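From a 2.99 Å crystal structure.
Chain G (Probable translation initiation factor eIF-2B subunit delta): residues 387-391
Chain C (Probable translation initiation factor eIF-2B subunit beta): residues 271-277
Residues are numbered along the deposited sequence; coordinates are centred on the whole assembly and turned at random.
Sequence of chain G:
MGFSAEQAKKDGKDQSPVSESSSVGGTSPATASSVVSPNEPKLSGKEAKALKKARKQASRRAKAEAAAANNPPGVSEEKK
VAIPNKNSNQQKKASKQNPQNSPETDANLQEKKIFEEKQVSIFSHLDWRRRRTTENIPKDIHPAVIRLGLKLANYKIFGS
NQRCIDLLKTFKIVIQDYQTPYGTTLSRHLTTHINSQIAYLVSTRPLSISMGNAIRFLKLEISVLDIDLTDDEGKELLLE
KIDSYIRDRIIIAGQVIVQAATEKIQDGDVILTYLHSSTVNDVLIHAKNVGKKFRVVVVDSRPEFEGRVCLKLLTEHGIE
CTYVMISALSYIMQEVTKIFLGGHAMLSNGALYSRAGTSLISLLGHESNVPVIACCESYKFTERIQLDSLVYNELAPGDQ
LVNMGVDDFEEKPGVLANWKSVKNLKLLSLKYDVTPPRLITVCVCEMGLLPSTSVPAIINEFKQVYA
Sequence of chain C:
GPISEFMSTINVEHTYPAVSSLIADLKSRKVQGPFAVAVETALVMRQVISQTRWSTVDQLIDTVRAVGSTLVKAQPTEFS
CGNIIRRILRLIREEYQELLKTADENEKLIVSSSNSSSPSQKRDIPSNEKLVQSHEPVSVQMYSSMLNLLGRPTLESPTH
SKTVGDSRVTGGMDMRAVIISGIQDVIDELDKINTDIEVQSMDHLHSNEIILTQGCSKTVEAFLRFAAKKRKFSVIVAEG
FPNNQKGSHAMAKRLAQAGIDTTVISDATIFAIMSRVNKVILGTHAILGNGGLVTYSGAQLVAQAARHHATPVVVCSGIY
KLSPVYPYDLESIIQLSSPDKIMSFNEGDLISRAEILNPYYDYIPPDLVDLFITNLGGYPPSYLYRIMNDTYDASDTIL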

# COMPACT_ATOMS: atom_id res chain seq x y z
N LEU G 387 3.83 -4.42 13.19
CA LEU G 387 3.28 -4.47 11.84
C LEU G 387 4.16 -3.77 10.81
O LEU G 387 3.92 -3.87 9.61
CB LEU G 387 1.88 -3.84 11.83
CG LEU G 387 0.85 -4.52 12.73
CD1 LEU G 387 -0.44 -3.71 12.77
CD2 LEU G 387 0.58 -5.94 12.25
N ASP G 388 5.18 -3.07 11.29
CA ASP G 388 6.14 -2.41 10.40
C ASP G 388 7.53 -2.41 11.03
O ASP G 388 7.69 -2.74 12.20
CB ASP G 388 5.69 -0.99 10.07
CG ASP G 388 5.67 -0.09 11.29
OD1 ASP G 388 5.35 -0.59 12.39
OD2 ASP G 388 5.97 1.12 11.15
N SER G 389 8.52 -2.03 10.24
CA SER G 389 9.91 -2.07 10.69
C SER G 389 10.31 -0.80 11.42
O SER G 389 11.48 -0.63 11.78
CB SER G 389 10.84 -2.29 9.49
OG SER G 389 10.41 -3.38 8.70
N LEU G 390 9.35 0.09 11.67
CA LEU G 390 9.67 1.41 12.18
C LEU G 390 9.32 1.63 13.65
O LEU G 390 9.93 2.48 14.31
CB LEU G 390 8.98 2.48 11.33
CG LEU G 390 9.69 2.82 10.02
CD1 LEU G 390 8.95 3.91 9.28
CD2 LEU G 390 11.13 3.23 10.29
N VAL G 391 8.36 0.89 14.17
CA VAL G 391 7.95 1.07 15.56
C VAL G 391 9.02 0.56 16.53
O VAL G 391 9.39 1.25 17.48
CB VAL G 391 6.59 0.39 15.86
CG1 VAL G 391 6.56 -1.03 15.30
CG2 VAL G 391 6.30 0.40 17.35
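Chain C (271-277) FAIMSRV

Two segments from different subunits can pack closely without exchanging a single hydrogen bond, and the contact between these two stretches of the delta and beta subunits of this probable translation initiation factor eIF-2B is a compact example. Chain G contributes an irregular stretch with no helix or strand. Chain C presents a weakly bonded helix that begins earlier in the chain and takes in about residues 271-273; backbone hydrogen bonds run on through the stretch: C:Met274 N hydrogen-bonds to C:Phe271 O at 3.2 Å, C:Arg276 N to C:Ile273 O at 3.2 Å, and C:Val277 N to C:Met274 O at 3.1 Å. With no regular axis in chain G, direction is best read from the register. G:Ser389 lies over C:Ala272, their CA atoms 5.1 Å apart, while the preceding G:Asp388 lies over the later C:Ser275, CA to CA 7.1 Å; no simple parallel or antiparallel pairing follows.

The closest CA pair brings two small side chains together. The CB atoms of G:Ser389 and C:Ala272 meet at 3.8 Å, and G:Ser389 CB is equally near C:Ala272 CA. The hydroxyl of G:Ser389 is satisfied elsewhere in the structure.

Apolar packing centres on G:Leu390, the residue of chain G most covered by this contact. Its CA-to-CB bond points toward chain C, and the m,t rotamer places CD2 4.2 Å from C:Ile273 CG2 and CD1 3.6 Å from C:Arg276 CG, a contact with the aliphatic part of the arginine. Its CG also rests 3.5 Å from C:Ala272 O, a van der Waals contact with the backbone.

The hydroxyl of C:Ser275 makes only loose contacts: C:Ser275 OG lies 4.1 Å from G:Asp388 CB and 4.2 Å from G:Leu390 CD1. The two stretches together bury 270 Å², with no hydrogen bond or salt bridge between them.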

# COMPACT_ATOMS: atom_id res chain seq x y z
N PHE C 271 13.28 -1.12 2.25
CA PHE C 271 12.05 -1.82 2.62
C PHE C 271 11.49 -1.30 3.95
O PHE C 271 10.28 -1.15 4.10
CB PHE C 271 12.30 -3.33 2.73
CG PHE C 271 11.05 -4.15 2.90
CD1 PHE C 271 10.49 -4.33 4.16
CD2 PHE C 271 10.44 -4.75 1.81
CE1 PHE C 271 9.34 -5.08 4.32
CE2 PHE C 271 9.30 -5.51 1.97
CZ PHE C 271 8.75 -5.67 3.22
N ALA C 272 12.39 -1.01 4.89
CA ALA C 272 12.00 -0.64 6.24
C ALA C 272 11.16 0.64 6.30
O ALA C 272 10.31 0.79 7.18
CB ALA C 272 13.24 -0.49 7.11
N ILE C 273 11.41 1.56 5.37
CA ILE C 273 10.75 2.86 5.40
C ILE C 273 9.64 2.99 4.36
O ILE C 273 8.99 4.03 4.26
CB ILE C 273 11.77 4.00 5.21
CG1 ILE C 273 12.70 3.71 4.03
CG2 ILE C 273 12.59 4.19 6.47
CD1 ILE C 273 12.24 4.29 2.70
N MET C 274 9.43 1.93 3.58
CA MET C 274 8.47 1.96 2.49
C MET C 274 7.03 2.19 2.97
O MET C 274 6.20 2.72 2.23
CB MET C 274 8.54 0.65 1.70
CG MET C 274 8.01 0.74 0.28
SD MET C 274 9.13 1.66 -0.79
CE MET C 274 8.03 2.94 -1.38
N SER C 275 6.75 1.80 4.20
CA SER C 275 5.40 1.87 4.75
C SER C 275 4.91 3.31 4.94
O SER C 275 3.71 3.55 5.01
CB SER C 275 5.34 1.13 6.09
OG SER C 275 6.22 1.70 7.04
N ARG C 276 5.85 4.25 5.02
CA ARG C 276 5.49 5.65 5.21
C ARG C 276 5.81 6.48 3.97
O ARG C 276 5.90 7.70 4.04
CB ARG C 276 6.22 6.23 6.43
CG ARG C 276 6.11 5.38 7.68
CD ARG C 276 4.70 5.38 8.26
NE ARG C 276 4.55 6.32 9.37
CZ ARG C 276 3.95 7.50 9.28
NH1 ARG C 276 3.43 7.90 8.13
NH2 ARG C 276 3.87 8.29 10.34
N VAL C 277 5.98 5.80 2.84
CA VAL C 277 6.28 6.48 1.58
C VAL C 277 5.04 6.55 0.69
O VAL C 277 4.37 5.54 0.46
CB VAL C 277 7.41 5.78 0.81
CG1 VAL C 277 7.63 6.45 -0.54
CG2 VAL C 277 8.69 5.78 1.62